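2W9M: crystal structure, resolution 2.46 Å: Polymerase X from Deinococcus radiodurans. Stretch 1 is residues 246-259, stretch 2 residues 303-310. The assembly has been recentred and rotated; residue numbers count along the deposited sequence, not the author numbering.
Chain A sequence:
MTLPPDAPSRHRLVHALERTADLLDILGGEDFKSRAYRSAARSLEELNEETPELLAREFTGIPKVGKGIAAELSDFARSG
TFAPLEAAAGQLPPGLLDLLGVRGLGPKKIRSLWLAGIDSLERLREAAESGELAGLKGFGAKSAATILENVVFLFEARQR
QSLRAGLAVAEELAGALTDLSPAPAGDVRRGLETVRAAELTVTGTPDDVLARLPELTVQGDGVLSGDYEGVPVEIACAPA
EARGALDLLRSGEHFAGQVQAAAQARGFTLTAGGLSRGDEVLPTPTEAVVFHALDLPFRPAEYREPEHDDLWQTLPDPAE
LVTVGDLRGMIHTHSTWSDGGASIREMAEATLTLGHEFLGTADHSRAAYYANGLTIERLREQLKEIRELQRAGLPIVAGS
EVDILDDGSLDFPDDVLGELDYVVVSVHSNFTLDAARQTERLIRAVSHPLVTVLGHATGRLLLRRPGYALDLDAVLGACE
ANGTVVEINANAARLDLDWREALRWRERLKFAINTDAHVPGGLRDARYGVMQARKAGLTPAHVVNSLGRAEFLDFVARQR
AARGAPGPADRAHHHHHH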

# COMPACT_ATOMS: atom_id res chain seq x y z
N LEU A 246 15.87 -5.77 -26.36
CA LEU A 246 16.30 -5.69 -24.97
C LEU A 246 15.10 -5.42 -24.06
O LEU A 246 14.98 -6.00 -22.99
CB LEU A 246 17.34 -4.57 -24.81
CG LEU A 246 17.93 -4.38 -23.41
CD1 LEU A 246 18.90 -5.50 -23.08
CD2 LEU A 246 18.61 -3.03 -23.30
N ASP A 247 14.21 -4.54 -24.51
CA ASP A 247 13.04 -4.18 -23.73
C ASP A 247 12.08 -5.35 -23.55
O ASP A 247 11.49 -5.51 -22.48
CB ASP A 247 12.32 -2.98 -24.36
CG ASP A 247 13.11 -1.69 -24.21
OD1 ASP A 247 14.20 -1.72 -23.60
OD2 ASP A 247 12.64 -0.64 -24.71
N LEU A 248 11.93 -6.17 -24.58
CA LEU A 248 11.09 -7.35 -24.49
C LEU A 248 11.69 -8.37 -23.52
O LEU A 248 11.01 -8.88 -22.64
CB LEU A 248 10.88 -7.99 -25.86
CG LEU A 248 9.85 -7.34 -26.78
CD1 LEU A 248 9.70 -8.16 -28.05
CD2 LEU A 248 8.51 -7.22 -26.08
N LEU A 249 12.98 -8.65 -23.70
CA LEU A 249 13.65 -9.66 -22.88
C LEU A 249 13.73 -9.28 -21.40
O LEU A 249 13.69 -10.16 -20.54
CB LEU A 249 15.05 -9.97 -23.43
CG LEU A 249 15.06 -10.77 -24.74
CD1 LEU A 249 16.41 -10.71 -25.39
CD2 LEU A 249 14.64 -12.21 -24.50
N ARG A 250 13.83 -7.99 -21.11
CA ARG A 250 13.92 -7.53 -19.73
C ARG A 250 12.55 -7.14 -19.17
O ARG A 250 12.43 -6.16 -18.43
CB ARG A 250 14.88 -6.33 -19.61
CG ARG A 250 16.25 -6.52 -20.24
CD ARG A 250 17.13 -7.50 -19.47
NE ARG A 250 17.26 -7.12 -18.07
CZ ARG A 250 18.16 -7.63 -17.23
NH1 ARG A 250 19.02 -8.55 -17.65
NH2 ARG A 250 18.20 -7.23 -15.97
N SER A 251 11.51 -7.90 -19.51
CA SER A 251 10.14 -7.60 -19.08
C SER A 251 9.71 -8.16 -17.71
O SER A 251 9.07 -7.44 -16.95
CB SER A 251 9.13 -8.00 -20.15
OG SER A 251 8.99 -6.97 -21.11
N GLY A 252 10.03 -9.41 -17.40
CA GLY A 252 10.79 -10.29 -18.26
C GLY A 252 10.58 -11.78 -18.03
O GLY A 252 9.68 -12.38 -18.62
N GLU A 253 11.39 -12.37 -17.15
CA GLU A 253 11.58 -13.83 -17.08
C GLU A 253 10.51 -14.70 -17.75
O GLU A 253 10.78 -15.31 -18.78
CB GLU A 253 11.88 -14.30 -15.65
CG GLU A 253 13.37 -14.23 -15.30
CD GLU A 253 13.71 -14.90 -13.97
OE1 GLU A 253 12.78 -15.22 -13.20
OE2 GLU A 253 14.91 -15.11 -13.70
N HIS A 254 9.31 -14.77 -17.17
CA HIS A 254 8.28 -15.61 -17.76
C HIS A 254 7.96 -15.21 -19.20
O HIS A 254 7.91 -16.06 -20.09
CB HIS A 254 6.99 -15.59 -16.94
CG HIS A 254 5.83 -16.24 -17.64
ND1 HIS A 254 5.60 -17.60 -17.61
CD2 HIS A 254 4.86 -15.71 -18.42
CE1 HIS A 254 4.53 -17.88 -18.32
NE2 HIS A 254 4.05 -16.76 -18.82
N PHE A 255 7.74 -13.92 -19.41
CA PHE A 255 7.42 -13.42 -20.74
C PHE A 255 8.60 -13.58 -21.72
O PHE A 255 8.41 -13.95 -22.87
CB PHE A 255 6.98 -11.96 -20.68
CG PHE A 255 6.75 -11.33 -22.03
CD1 PHE A 255 5.59 -11.59 -22.74
CD2 PHE A 255 7.70 -10.49 -22.59
CE1 PHE A 255 5.38 -11.03 -23.98
CE2 PHE A 255 7.49 -9.93 -23.83
CZ PHE A 255 6.33 -10.20 -24.53
N ALA A 256 9.80 -13.30 -21.24
CA ALA A 256 11.01 -13.44 -22.05
C ALA A 256 11.09 -14.84 -22.66
O ALA A 256 11.31 -14.98 -23.86
CB ALA A 256 12.25 -13.16 -21.20
N GLY A 257 10.91 -15.86 -21.83
CA GLY A 257 10.91 -17.23 -22.30
C GLY A 257 9.83 -17.45 -23.34
O GLY A 257 10.04 -18.13 -24.34
N GLN A 258 8.66 -16.86 -23.09
CA GLN A 258 7.54 -16.98 -24.01
C GLN A 258 7.88 -16.42 -25.39
O GLN A 258 7.64 -17.07 -26.40
CB GLN A 258 6.32 -16.25 -23.44
CG GLN A 258 5.61 -16.99 -22.32
CD GLN A 258 4.28 -17.58 -22.75
OE1 GLN A 258 3.51 -16.95 -23.47
NE2 GLN A 258 4.00 -18.80 -22.30
N VAL A 259 8.44 -15.22 -25.42
CA VAL A 259 8.65 -14.50 -26.67
C VAL A 259 9.83 -15.07 -27.45
O VAL A 259 9.87 -14.98 -28.68
CB VAL A 259 8.83 -12.98 -26.43
CG1 VAL A 259 10.27 -12.65 -26.11
CG2 VAL A 259 8.36 -12.20 -27.64
N TYR A 303 -0.00 -6.86 -19.32
CA TYR A 303 -0.56 -8.21 -19.49
C TYR A 303 0.48 -9.30 -19.68
O TYR A 303 0.18 -10.36 -20.24
CB TYR A 303 -1.53 -8.23 -20.68
CG TYR A 303 -2.69 -7.28 -20.56
CD1 TYR A 303 -3.23 -6.66 -21.68
CD2 TYR A 303 -3.26 -6.99 -19.32
CE1 TYR A 303 -4.30 -5.79 -21.58
CE2 TYR A 303 -4.33 -6.12 -19.21
CZ TYR A 303 -4.84 -5.52 -20.33
OH TYR A 303 -5.91 -4.66 -20.22
N ARG A 304 1.71 -9.07 -19.21
CA ARG A 304 2.79 -10.02 -19.44
C ARG A 304 3.10 -10.91 -18.24
O ARG A 304 4.23 -11.36 -18.07
CB ARG A 304 4.06 -9.29 -19.90
CG ARG A 304 3.88 -8.54 -21.20
CD ARG A 304 5.15 -7.82 -21.61
NE ARG A 304 4.90 -6.93 -22.75
CZ ARG A 304 5.81 -6.15 -23.31
NH1 ARG A 304 7.06 -6.15 -22.85
NH2 ARG A 304 5.48 -5.37 -24.33
N GLU A 305 2.09 -11.17 -17.41
CA GLU A 305 2.22 -12.11 -16.31
C GLU A 305 1.72 -13.48 -16.75
O GLU A 305 0.96 -13.58 -17.70
CB GLU A 305 1.40 -11.65 -15.10
CG GLU A 305 1.60 -10.20 -14.71
CD GLU A 305 2.98 -9.92 -14.15
OE1 GLU A 305 3.59 -10.85 -13.57
OE2 GLU A 305 3.45 -8.78 -14.28
N PRO A 306 2.15 -14.54 -16.05
CA PRO A 306 1.66 -15.88 -16.38
C PRO A 306 0.13 -15.97 -16.40
O PRO A 306 -0.44 -16.57 -17.31
CB PRO A 306 2.23 -16.75 -15.26
CG PRO A 306 3.45 -16.02 -14.80
CD PRO A 306 3.14 -14.56 -14.96
N GLU A 307 -0.53 -15.36 -15.41
CA GLU A 307 -1.98 -15.45 -15.28
C GLU A 307 -2.71 -14.86 -16.49
O GLU A 307 -3.92 -15.06 -16.65
CB GLU A 307 -2.46 -14.75 -13.99
CG GLU A 307 -1.92 -15.36 -12.69
CD GLU A 307 -0.45 -15.04 -12.45
OE1 GLU A 307 0.05 -14.06 -13.02
OE2 GLU A 307 0.20 -15.78 -11.68
N HIS A 308 -1.98 -14.13 -17.32
CA HIS A 308 -2.55 -13.48 -18.50
C HIS A 308 -2.43 -14.32 -19.77
O HIS A 308 -3.09 -14.02 -20.77
CB HIS A 308 -1.86 -12.13 -18.74
CG HIS A 308 -2.17 -11.08 -17.72
ND1 HIS A 308 -1.25 -10.67 -16.77
CD2 HIS A 308 -3.28 -10.34 -17.52
CE1 HIS A 308 -1.80 -9.73 -16.02
NE2 HIS A 308 -3.02 -9.51 -16.45
N ASP A 309 -1.59 -15.35 -19.75
CA ASP A 309 -1.25 -16.10 -20.96
C ASP A 309 -2.44 -16.47 -21.85
O ASP A 309 -2.35 -16.38 -23.07
CB ASP A 309 -0.46 -17.36 -20.60
CG ASP A 309 1.02 -17.08 -20.40
OD1 ASP A 309 1.44 -15.93 -20.61
OD2 ASP A 309 1.75 -18.03 -20.03
N ASP A 310 -3.55 -16.88 -21.24
CA ASP A 310 -4.70 -17.33 -22.01
C ASP A 310 -5.85 -16.32 -22.03
O ASP A 310 -6.84 -16.51 -22.73
CB ASP A 310 -5.20 -18.68 -21.48
CG ASP A 310 -4.11 -19.74 -21.46
OD1 ASP A 310 -3.14 -19.63 -22.25
OD2 ASP A 310 -4.21 -20.69 -20.65

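Stretch 1 is two pieces of helix joined by a turn. The first helix runs through Leu249, and Arg250 is the first residue to leave helical phi/psi. The peptide bond before Gly252 is cis. A second helix then carries His254, Phe255 and Gln258 and continues beyond Val259. Stretch 2 is mostly loop, with a short 3-10 segment from Pro306 to His308. Its turn is held by backbone hydrogen bonds from His308 N to Glu305 O (3.0 Å) and from Asp309 N to Pro306 O (3.0 Å). The backbones come closest at Phe255 and Arg304, whose CA atoms are 5.9 Å apart. The contact is small and buries 382 Å² in all.

Arg304 contributes the largest share of the covered surface. Its side chain is extended, with chi2 and chi3 both t, and it reaches across Phe255 toward the turn between the helices. Phe255 has chi1 t and offers one face of its ring. Arg304 CD sits over that face, 3.7 Å from the ring centroid and almost on the ring normal. Further out, the guanidinium lies flat on the ring, with centres 4.7 Å apart and planes at 17°. An aromatic face suits both the aliphatic and the charged part of the arginine, and it leaves the guanidinium edge free for hydrogen bonds. At that edge, Arg304 NH1 donates to Ser251 OG at 2.7 Å. The serine is buried, and its CA-to-CB bond points toward stretch 2. Leu248 CD2 lies 3.7 Å from Arg304 NH1, a van der Waals contact between a methyl group and the guanidinium. The guanidinium also makes hydrogen bonds elsewhere in the structure, so its polar groups are not left unpaired in the interior.

The second cluster centres on His254, which is partly exposed. Its chi1 is t, and its CA-to-CB bond points toward stretch 2. Pro306 covers one face of the imidazole, with Pro306 CG 3.8 Å from the ring centroid and 12° off the normal. The flat ring of His254 and the compact ring of Pro306 fit closely here. The edge of the imidazole serves Asp309. His254 NE2 donates to Asp309 OD2 at 2.9 Å, and a weak hydrogen bond joins His254 NE2 to Asp309 OD1 at 3.3 Å. The carboxylate thus meets the donor with both oxygens. One helical turn on, Gln258 NE2 lies 3.3 Å from Asp309 OD2, but the angle is too poor for a hydrogen bond.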